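Long-range contacts in amide synthase (Vibrio cholerae, PDB 1L5A), which is a condensation enzyme of nonribosomal peptide synthesis that probably forms an amide bond in the making of the siderophore vibriobactin: residues P70-D75 and S107-R112; R88-D93 and L119-A124; L39-L44 and Q139-H144. All blocks are in the same frame, centred on the assembly; numbering follows the deposited sequence.

Contact 1 of 3, residues P70-D75 and S107-R112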
loop_
_atom_site.group_PDB
_atom_site.type_symbol
_atom_site.label_atom_id
_atom_site.label_comp_id
_atom_site.label_asym_id
_atom_site.label_seq_id
_atom_site.Cartn_x
_atom_site.Cartn_y
_atom_site.Cartn_z
ATOM N N PRO A 70 -17.465 30.102 -17.948
ATOM C CA PRO A 70 -18.296 30.407 -19.127
ATOM C C PRO A 70 -17.563 29.907 -20.366
ATOM O O PRO A 70 -16.347 29.791 -20.364
ATOM C CB PRO A 70 -18.351 31.944 -19.168
ATOM C CG PRO A 70 -17.802 32.397 -17.837
ATOM C CD PRO A 70 -16.883 31.315 -17.352
ATOM N N ILE A 71 -18.303 29.625 -21.421
ATOM C CA ILE A 71 -17.700 29.220 -22.671
ATOM C C ILE A 71 -18.097 30.292 -23.677
ATOM O O ILE A 71 -19.253 30.380 -24.065
ATOM C CB ILE A 71 -18.235 27.892 -23.163
ATOM C CG1 ILE A 71 -17.783 26.777 -22.222
ATOM C CG2 ILE A 71 -17.754 27.652 -24.583
ATOM C CD1 ILE A 71 -18.183 25.415 -22.680
ATOM N N ASP A 72 -17.139 31.115 -24.080
ATOM C CA ASP A 72 -17.400 32.182 -25.025
ATOM C C ASP A 72 -17.328 31.635 -26.449
ATOM O O ASP A 72 -16.250 31.280 -26.944
ATOM C CB ASP A 72 -16.394 33.327 -24.785
ATOM C CG ASP A 72 -16.474 34.436 -25.847
ATOM O OD1 ASP A 72 -17.596 34.906 -26.154
ATOM O OD2 ASP A 72 -15.403 34.853 -26.368
ATOM N N TYR A 73 -18.488 31.542 -27.094
ATOM C CA TYR A 73 -18.580 31.044 -28.471
ATOM C C TYR A 73 -18.899 32.133 -29.503
ATOM O O TYR A 73 -19.672 33.053 -29.239
ATOM C CB TYR A 73 -19.669 29.983 -28.585
ATOM C CG TYR A 73 -19.982 29.613 -30.015
ATOM C CD1 TYR A 73 -19.070 28.914 -30.784
ATOM C CD2 TYR A 73 -21.190 29.965 -30.598
ATOM C CE1 TYR A 73 -19.355 28.561 -32.100
ATOM C CE2 TYR A 73 -21.484 29.622 -31.927
ATOM C CZ TYR A 73 -20.566 28.916 -32.664
ATOM O OH TYR A 73 -20.864 28.524 -33.949
ATOM N N GLN A 74 -18.312 32.018 -30.686
ATOM C CA GLN A 74 -18.589 32.977 -31.738
ATOM C C GLN A 74 -18.563 32.303 -33.098
ATOM O O GLN A 74 -17.613 31.591 -33.436
ATOM C CB GLN A 74 -17.591 34.143 -31.706
ATOM C CG GLN A 74 -17.812 35.132 -30.566
ATOM C CD GLN A 74 -16.730 36.211 -30.488
ATOM O OE1 GLN A 74 -16.457 36.922 -31.467
ATOM N NE2 GLN A 74 -16.111 36.340 -29.316
ATOM N N ASP A 75 -19.643 32.494 -33.850
ATOM C CA ASP A 75 -19.747 31.963 -35.207
ATOM C C ASP A 75 -19.169 33.101 -36.053
ATOM O O ASP A 75 -19.749 34.192 -36.124
ATOM C CB ASP A 75 -21.211 31.738 -35.597
ATOM C CG ASP A 75 -21.351 30.986 -36.894
ATOM O OD1 ASP A 75 -20.520 31.215 -37.789
ATOM O OD2 ASP A 75 -22.290 30.166 -37.025
ATOM N N SER A 107 -10.087 30.588 -19.029
ATOM C CA SER A 107 -10.847 31.213 -20.099
ATOM C C SER A 107 -11.096 30.147 -21.163
ATOM O O SER A 107 -10.230 29.303 -21.422
ATOM C CB SER A 107 -10.053 32.390 -20.688
ATOM O OG SER A 107 -10.819 33.135 -21.622
ATOM N N HIS A 108 -12.275 30.183 -21.779
ATOM C CA HIS A 108 -12.626 29.212 -22.809
ATOM C C HIS A 108 -13.309 29.912 -23.969
ATOM O O HIS A 108 -14.378 30.508 -23.822
ATOM C CB HIS A 108 -13.539 28.134 -22.205
ATOM C CG HIS A 108 -12.985 27.548 -20.950
ATOM N ND1 HIS A 108 -12.058 26.527 -20.954
ATOM C CD2 HIS A 108 -13.103 27.946 -19.659
ATOM C CE1 HIS A 108 -11.623 26.329 -19.721
ATOM N NE2 HIS A 108 -12.240 27.178 -18.916
ATOM N N GLN A 109 -12.691 29.843 -25.135
ATOM C CA GLN A 109 -13.265 30.502 -26.286
ATOM C C GLN A 109 -13.381 29.505 -27.436
ATOM O O GLN A 109 -12.493 28.686 -27.629
ATOM C CB GLN A 109 -12.365 31.671 -26.688
ATOM C CG GLN A 109 -12.099 32.723 -25.597
ATOM C CD GLN A 109 -10.900 33.657 -25.947
ATOM O OE1 GLN A 109 -10.517 33.811 -27.126
ATOM N NE2 GLN A 109 -10.317 34.284 -24.918
ATOM N N VAL A 110 -14.481 29.559 -28.187
ATOM C CA VAL A 110 -14.655 28.667 -29.329
ATOM C C VAL A 110 -15.022 29.482 -30.559
ATOM O O VAL A 110 -15.840 30.389 -30.480
ATOM C CB VAL A 110 -15.787 27.640 -29.108
ATOM C CG1 VAL A 110 -15.833 26.676 -30.286
ATOM C CG2 VAL A 110 -15.568 26.872 -27.822
ATOM N N TYR A 111 -14.442 29.141 -31.702
ATOM C CA TYR A 111 -14.741 29.867 -32.929
ATOM C C TYR A 111 -15.068 28.986 -34.107
ATOM O O TYR A 111 -14.302 28.097 -34.462
ATOM C CB TYR A 111 -13.567 30.755 -33.366
ATOM C CG TYR A 111 -13.105 31.726 -32.331
ATOM C CD1 TYR A 111 -12.036 31.415 -31.484
ATOM C CD2 TYR A 111 -13.751 32.943 -32.163
ATOM C CE1 TYR A 111 -11.629 32.297 -30.485
ATOM C CE2 TYR A 111 -13.352 33.832 -31.169
ATOM C CZ TYR A 111 -12.294 33.497 -30.330
ATOM O OH TYR A 111 -11.951 34.335 -29.298
ATOM N N ARG A 112 -16.205 29.250 -34.725
ATOM C CA ARG A 112 -16.572 28.525 -35.923
ATOM C C ARG A 112 -16.046 29.473 -37.009
ATOM O O ARG A 112 -16.589 30.557 -37.225
ATOM C CB ARG A 112 -18.098 28.358 -36.018
ATOM C CG ARG A 112 -18.580 27.631 -37.276
ATOM C CD ARG A 112 -20.078 27.333 -37.216
ATOM N NE ARG A 112 -20.665 27.180 -38.546
ATOM C CZ ARG A 112 -20.947 26.021 -39.133
ATOM N NH1 ARG A 112 -20.711 24.865 -38.520
ATOM N NH2 ARG A 112 -21.455 26.021 -40.358
#
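Tyr73 sets the edge of its ring against Val110 and runs on beside Arg112, the two long side chains pointing the same way. Its CG is anti to the backbone N (chi1 170°). CD1 of the ring lies 3.9 Å from Val110 CB, which is in the ring plane at its edge. Farther out, Tyr73 OH rests 3.5 Å from Arg112 CB. Ile71 joins this apolar patch through CG2, 4.0 Å from Val110 CG2, and helix 35-47 packs on the same face. The backbones run parallel. Asp72 N bonds His108 O at 2.8 Å, Val110 N returns to Asp72 O, and Gln74 N and Arg112 N continue the ladder to Val110 O and Gln74 O. This is the parallel pair of a beta-alpha-beta crossover, with helix 82-94 as the connection and 72-75 as an outermost strand of its sheet. On the face covered by helix 82-94, Gln74 lies alongside Tyr111, Gln74 CB 4.0 Å from Tyr111 CD2, while Tyr111 OH bonds Gln109 OE1 at 2.7 Å and Gln74 NE2 reaches Gln89. At the far end, Asp75 OD2 makes a long salt bridge to Arg112 NE, 3.7 Å. The ends have further partners: Asp75 OD1 bonds Ser77, and Arg112 NH1 bonds Thr35.

Contact 2 of 3, residues R88-D93 and L119-A124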
loop_
_atom_site.group_PDB
_atom_site.type_symbol
_atom_site.label_atom_id
_atom_site.label_comp_id
_atom_site.label_asym_id
_atom_site.label_seq_id
_atom_site.Cartn_x
_atom_site.Cartn_y
_atom_site.Cartn_z
ATOM N N ARG A 88 -7.151 37.849 -32.763
ATOM C CA ARG A 88 -6.947 39.109 -32.054
ATOM C C ARG A 88 -7.468 38.917 -30.644
ATOM O O ARG A 88 -6.906 39.440 -29.684
ATOM C CB ARG A 88 -7.738 40.271 -32.672
ATOM C CG ARG A 88 -7.282 40.738 -34.022
ATOM C CD ARG A 88 -8.256 41.769 -34.573
ATOM N NE ARG A 88 -7.857 42.215 -35.904
ATOM C CZ ARG A 88 -8.640 42.905 -36.729
ATOM N NH1 ARG A 88 -9.873 43.230 -36.358
ATOM N NH2 ARG A 88 -8.196 43.263 -37.928
ATOM N N GLN A 89 -8.564 38.178 -30.524
ATOM C CA GLN A 89 -9.165 37.964 -29.219
ATOM C C GLN A 89 -8.364 36.959 -28.421
ATOM O O GLN A 89 -8.335 37.017 -27.193
ATOM C CB GLN A 89 -10.617 37.504 -29.368
ATOM C CG GLN A 89 -11.519 38.531 -30.054
ATOM C CD GLN A 89 -12.952 38.100 -30.070
ATOM O OE1 GLN A 89 -13.664 38.255 -29.082
ATOM N NE2 GLN A 89 -13.388 37.529 -31.188
ATOM N N ILE A 90 -7.704 36.035 -29.106
ATOM C CA ILE A 90 -6.899 35.073 -28.383
ATOM C C ILE A 90 -5.693 35.809 -27.794
ATOM O O ILE A 90 -5.333 35.607 -26.626
ATOM C CB ILE A 90 -6.445 33.918 -29.298
ATOM C CG1 ILE A 90 -7.651 33.022 -29.605
ATOM C CG2 ILE A 90 -5.335 33.122 -28.625
ATOM C CD1 ILE A 90 -7.361 31.819 -30.474
ATOM N N GLU A 91 -5.086 36.682 -28.591
ATOM C CA GLU A 91 -3.928 37.435 -28.123
ATOM C C GLU A 91 -4.388 38.376 -27.037
ATOM O O GLU A 91 -3.668 38.641 -26.085
ATOM C CB GLU A 91 -3.302 38.235 -29.266
ATOM C CG GLU A 91 -2.077 39.056 -28.891
ATOM C CD GLU A 91 -0.912 38.219 -28.361
ATOM O OE1 GLU A 91 -0.733 37.054 -28.790
ATOM O OE2 GLU A 91 -0.149 38.745 -27.521
ATOM N N GLN A 92 -5.604 38.881 -27.166
ATOM C CA GLN A 92 -6.106 39.789 -26.157
ATOM C C GLN A 92 -6.071 39.090 -24.799
ATOM O O GLN A 92 -5.603 39.653 -23.816
ATOM C CB GLN A 92 -7.531 40.224 -26.499
ATOM C CG GLN A 92 -8.166 41.131 -25.463
ATOM C CD GLN A 92 -7.355 42.388 -25.223
ATOM O OE1 GLN A 92 -7.135 43.181 -26.141
ATOM N NE2 GLN A 92 -6.904 42.577 -23.982
ATOM N N ASP A 93 -6.549 37.852 -24.742
ATOM C CA ASP A 93 -6.552 37.145 -23.470
ATOM C C ASP A 93 -5.128 36.860 -22.989
ATOM O O ASP A 93 -4.839 36.955 -21.794
ATOM C CB ASP A 93 -7.364 35.858 -23.572
ATOM C CG ASP A 93 -7.338 35.054 -22.290
ATOM O OD1 ASP A 93 -6.532 34.102 -22.213
ATOM O OD2 ASP A 93 -8.111 35.375 -21.361
ATOM N N LEU A 119 -11.920 26.672 -34.037
ATOM C CA LEU A 119 -10.776 27.026 -33.217
ATOM C C LEU A 119 -11.169 27.064 -31.754
ATOM O O LEU A 119 -12.034 27.844 -31.368
ATOM C CB LEU A 119 -10.228 28.393 -33.613
ATOM C CG LEU A 119 -8.875 28.710 -32.985
ATOM C CD1 LEU A 119 -7.883 27.646 -33.412
ATOM C CD2 LEU A 119 -8.405 30.090 -33.418
ATOM N N ILE A 120 -10.538 26.210 -30.954
ATOM C CA ILE A 120 -10.789 26.153 -29.520
ATOM C C ILE A 120 -9.577 26.692 -28.782
ATOM O O ILE A 120 -8.444 26.265 -29.023
ATOM C CB ILE A 120 -10.994 24.723 -29.032
ATOM C CG1 ILE A 120 -12.296 24.162 -29.587
ATOM C CG2 ILE A 120 -11.017 24.699 -27.520
ATOM C CD1 ILE A 120 -12.346 22.659 -29.543
ATOM N N TYR A 121 -9.829 27.616 -27.873
ATOM C CA TYR A 121 -8.780 28.228 -27.092
ATOM C C TYR A 121 -9.058 27.992 -25.612
ATOM O O TYR A 121 -10.117 28.359 -25.092
ATOM C CB TYR A 121 -8.716 29.739 -27.381
ATOM C CG TYR A 121 -7.803 30.517 -26.464
ATOM C CD1 TYR A 121 -6.406 30.401 -26.551
ATOM C CD2 TYR A 121 -8.330 31.370 -25.504
ATOM C CE1 TYR A 121 -5.556 31.131 -25.690
ATOM C CE2 TYR A 121 -7.499 32.102 -24.641
ATOM C CZ TYR A 121 -6.119 31.980 -24.741
ATOM O OH TYR A 121 -5.328 32.718 -23.888
ATOM N N THR A 122 -8.088 27.384 -24.942
ATOM C CA THR A 122 -8.189 27.091 -23.522
ATOM C C THR A 122 -7.028 27.743 -22.786
ATOM O O THR A 122 -5.886 27.583 -23.182
ATOM C CB THR A 122 -8.108 25.589 -23.301
ATOM O OG1 THR A 122 -9.143 24.960 -24.056
ATOM C CG2 THR A 122 -8.259 25.248 -21.819
ATOM N N ARG A 123 -7.314 28.474 -21.721
ATOM C CA ARG A 123 -6.257 29.100 -20.950
ATOM C C ARG A 123 -6.486 28.983 -19.466
ATOM O O ARG A 123 -7.601 29.162 -18.974
ATOM C CB ARG A 123 -6.134 30.582 -21.246
ATOM C CG ARG A 123 -5.357 31.318 -20.148
ATOM C CD ARG A 123 -5.933 32.681 -19.888
ATOM N NE ARG A 123 -6.563 32.755 -18.579
ATOM C CZ ARG A 123 -7.409 33.708 -18.209
ATOM N NH1 ARG A 123 -7.734 34.682 -19.053
ATOM N NH2 ARG A 123 -7.939 33.680 -16.994
ATOM N N ALA A 124 -5.400 28.738 -18.750
ATOM C CA ALA A 124 -5.457 28.622 -17.308
ATOM C C ALA A 124 -4.151 29.129 -16.731
ATOM O O ALA A 124 -3.196 29.373 -17.442
ATOM C CB ALA A 124 -5.667 27.156 -16.923
#
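Asp93 comes down from the helix between Tyr121 and Arg123 and gives each of them one carboxylate oxygen. Its CG is anti to the backbone N (chi1 177°), which carries the group toward the strand. Tyr121 OH donates to Asp93 OD1, which sits at the edge of the phenol ring, and Arg123 NH1 donates to Asp93 OD2 in a salt bridge. Both separations are very short in the model and OD1 is too close to a neighbour, so the exact lengths are doubtful. Carboxylate and guanidinium are nearly coplanar, 6° apart, with Asp93 at the edge of the guanidinium; the Arg123 chain is bent at chi2 and chi3. Its NH2 has a weak bond to Ile105 O. Arg96 brings a second positive charge close to Arg123 NE, and the buried Asp93 would be expected to offset part of that charge.

Helix 82-94 packs here on one face of the sheet, its local axis 10.3 Å from that of the strand and only 4° from parallel to it, as one layer of the alpha/beta sandwich in the N-terminal, chloramphenicol acetyltransferase-like half of condensation domains.

The backbone polar atoms are met within the sheet: Tyr121 pairs with Gln109 of strand 107-114 and Thr122 with His25 of strand 22-30. In the helix, Asp93 N bonds Gln89 O at 3.1 Å. Away from the charges, Ile90 lays CG2 over a face of the Tyr121 ring, 3.9 Å from the centroid, in a CH-pi contact. Its other branch extends to Leu119, the two meeting tip to tip, Ile90 CD1 to Leu119 CD2 at 3.6 Å.

Contact 3 of 3, residues L39-L44 and Q139-H144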
loop_
_atom_site.group_PDB
_atom_site.type_symbol
_atom_site.label_atom_id
_atom_site.label_comp_id
_atom_site.label_asym_id
_atom_site.label_seq_id
_atom_site.Cartn_x
_atom_site.Cartn_y
_atom_site.Cartn_z
ATOM N N LEU A 39 -19.584 22.295 -28.494
ATOM C CA LEU A 39 -19.831 23.270 -27.443
ATOM C C LEU A 39 -20.363 22.605 -26.177
ATOM O O LEU A 39 -19.949 22.950 -25.067
ATOM C CB LEU A 39 -20.820 24.342 -27.915
ATOM C CG LEU A 39 -20.392 25.359 -28.979
ATOM C CD1 LEU A 39 -21.486 26.392 -29.115
ATOM C CD2 LEU A 39 -19.100 26.053 -28.588
ATOM N N ARG A 40 -21.291 21.665 -26.339
ATOM C CA ARG A 40 -21.860 20.946 -25.205
ATOM C C ARG A 40 -20.722 20.148 -24.566
ATOM O O ARG A 40 -20.540 20.155 -23.344
ATOM C CB ARG A 40 -22.945 19.990 -25.697
ATOM C CG ARG A 40 -23.499 19.062 -24.638
ATOM C CD ARG A 40 -24.323 19.811 -23.617
ATOM N NE ARG A 40 -24.983 18.908 -22.673
ATOM C CZ ARG A 40 -25.512 19.305 -21.523
ATOM N NH1 ARG A 40 -25.457 20.587 -21.171
ATOM N NH2 ARG A 40 -26.091 18.426 -20.724
ATOM N N ALA A 41 -19.972 19.442 -25.411
ATOM C CA ALA A 41 -18.835 18.659 -24.941
ATOM C C ALA A 41 -17.889 19.522 -24.110
ATOM O O ALA A 41 -17.482 19.102 -23.022
ATOM C CB ALA A 41 -18.085 18.058 -26.116
ATOM N N LEU A 42 -17.544 20.724 -24.601
ATOM C CA LEU A 42 -16.632 21.585 -23.853
ATOM C C LEU A 42 -17.266 22.020 -22.539
ATOM O O LEU A 42 -16.604 22.026 -21.509
ATOM C CB LEU A 42 -16.208 22.802 -24.688
ATOM C CG LEU A 42 -15.355 23.895 -24.020
ATOM C CD1 LEU A 42 -14.010 23.356 -23.609
ATOM C CD2 LEU A 42 -15.159 25.028 -24.977
ATOM N N HIS A 43 -18.551 22.374 -22.572
ATOM C CA HIS A 43 -19.292 22.783 -21.372
ATOM C C HIS A 43 -19.327 21.636 -20.353
ATOM O O HIS A 43 -19.252 21.856 -19.139
ATOM C CB HIS A 43 -20.724 23.153 -21.740
ATOM C CG HIS A 43 -21.633 23.277 -20.559
ATOM N ND1 HIS A 43 -21.812 24.462 -19.878
ATOM C CD2 HIS A 43 -22.390 22.356 -19.916
ATOM C CE1 HIS A 43 -22.640 24.266 -18.867
ATOM N NE2 HIS A 43 -23.003 22.996 -18.866
ATOM N N LEU A 44 -19.484 20.412 -20.843
ATOM C CA LEU A 44 -19.500 19.261 -19.954
ATOM C C LEU A 44 -18.108 19.043 -19.347
ATOM O O LEU A 44 -17.965 18.913 -18.126
ATOM C CB LEU A 44 -19.941 17.997 -20.712
ATOM C CG LEU A 44 -21.434 17.889 -21.070
ATOM C CD1 LEU A 44 -21.681 16.584 -21.803
ATOM C CD2 LEU A 44 -22.289 17.943 -19.798
ATOM N N GLN A 139 -8.416 15.151 -23.529
ATOM C CA GLN A 139 -8.956 13.826 -23.757
ATOM C C GLN A 139 -10.424 13.762 -23.315
ATOM O O GLN A 139 -11.269 13.153 -23.983
ATOM C CB GLN A 139 -8.105 12.786 -23.018
ATOM C CG GLN A 139 -6.665 12.643 -23.551
ATOM C CD GLN A 139 -6.618 12.367 -25.054
ATOM O OE1 GLN A 139 -7.249 11.429 -25.545
ATOM N NE2 GLN A 139 -5.874 13.194 -25.792
ATOM N N ARG A 140 -10.735 14.410 -22.201
ATOM C CA ARG A 140 -12.101 14.430 -21.717
ATOM C C ARG A 140 -12.979 15.154 -22.764
ATOM O O ARG A 140 -14.070 14.695 -23.106
ATOM C CB ARG A 140 -12.154 15.147 -20.369
ATOM C CG ARG A 140 -13.473 14.994 -19.635
ATOM C CD ARG A 140 -13.896 13.544 -19.566
ATOM N NE ARG A 140 -15.155 13.392 -18.848
ATOM C CZ ARG A 140 -15.955 12.332 -18.930
ATOM N NH1 ARG A 140 -15.640 11.309 -19.702
ATOM N NH2 ARG A 140 -17.087 12.309 -18.249
ATOM N N LEU A 141 -12.496 16.269 -23.296
ATOM C CA LEU A 141 -13.275 16.991 -24.290
ATOM C C LEU A 141 -13.573 16.029 -25.427
ATOM O O LEU A 141 -14.697 15.952 -25.928
ATOM C CB LEU A 141 -12.500 18.191 -24.806
ATOM C CG LEU A 141 -13.093 18.855 -26.036
ATOM C CD1 LEU A 141 -14.419 19.542 -25.674
ATOM C CD2 LEU A 141 -12.073 19.869 -26.579
ATOM N N SER A 142 -12.545 15.299 -25.829
ATOM C CA SER A 142 -12.674 14.311 -26.877
ATOM C C SER A 142 -13.768 13.294 -26.502
ATOM O O SER A 142 -14.691 13.039 -27.274
ATOM C CB SER A 142 -11.347 13.575 -27.032
ATOM O OG SER A 142 -11.410 12.631 -28.077
ATOM N N GLN A 143 -13.653 12.717 -25.307
ATOM C CA GLN A 143 -14.605 11.725 -24.851
ATOM C C GLN A 143 -16.046 12.200 -24.891
ATOM O O GLN A 143 -16.921 11.514 -25.432
ATOM C CB GLN A 143 -14.255 11.259 -23.441
ATOM C CG GLN A 143 -12.882 10.671 -23.355
ATOM C CD GLN A 143 -12.506 10.223 -21.949
ATOM O OE1 GLN A 143 -12.931 10.811 -20.948
ATOM N NE2 GLN A 143 -11.682 9.183 -21.872
ATOM N N HIS A 144 -16.310 13.367 -24.328
ATOM C CA HIS A 144 -17.672 13.851 -24.346
ATOM C C HIS A 144 -18.173 14.070 -25.765
ATOM O O HIS A 144 -19.326 13.746 -26.064
ATOM C CB HIS A 144 -17.807 15.131 -23.535
ATOM C CG HIS A 144 -17.945 14.904 -22.062
ATOM N ND1 HIS A 144 -18.903 14.066 -21.526
ATOM C CD2 HIS A 144 -17.297 15.456 -21.007
ATOM C CE1 HIS A 144 -18.842 14.118 -20.207
ATOM N NE2 HIS A 144 -17.878 14.953 -19.866
#
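Leu141 and His144, one turn apart on their helix, are the residues of 139-144 that press on Ala41, Leu42 and Leu44. Before them comes Arg140, whose work lies beside the interface: its NH1 bonds Gln143 OE1 at 3.0 Å, with the oxygen in the guanidinium plane, while NH2 holds Glu48 in a salt bridge and also reaches Thr155 O. Next, Leu141 has CG anti to its backbone N (chi1 168°), and from there its CD1 methyl comes up against the backbone of the other helix. That methyl stands 3.5 Å from Leu42 N and 3.8 Å from Leu42 CB, with Ala41 CB at its side, 4.0 Å from Leu141 CD1. His144 closes the interface. Its CB meets Ala41 CB at 3.9 Å, where the CA atoms of the two helices come nearest, at Ala41 and His144. The imidazole then passes across Leu44 at about a right angle and takes Leu44 CB over the centre of one face, 3.8 Å from the centroid, as a CH-pi contact. The Arg140 guanidinium lies off toward the rim of the opposite face. His144 NE2 bonds Glu48 OE2, the same oxygen that Arg140 NH2 holds, so one carboxylate ties down both side chains. The local axes pass 8.3 Å apart at 131°. Helices 35-47 and 131-150 thus pack on each other as well as on the sheet, in the helical layer on one side of the N-terminal chloramphenicol acetyltransferase-like half of a condensation domain.

All three contacts belong to one sandwich built on the sheet that holds strands 107-114 and 117-125. Contacts 1 and 2, with centres about 9 Å apart, share that sheet directly: Tyr111 N lies 2.8 Å from Leu119 O, a probable hydrogen bond. Contact 2 has its helix on one face and contact 3 covers the other. Leu42 CD2 of contact 3 packs 3.4 Å from Val110 CG2 of contact 1, their centres about 13 Å apart; Leu141 CD2 lies 4.1 Å from Ile120 CD1 of contact 2, whose centre is about 18 Å from that of contact 3. Strand 117-125 runs into the HHxxxDG signature of condensation domains, so segments 119-124 and 139-144 lie on either side of that active-site motif in the chain.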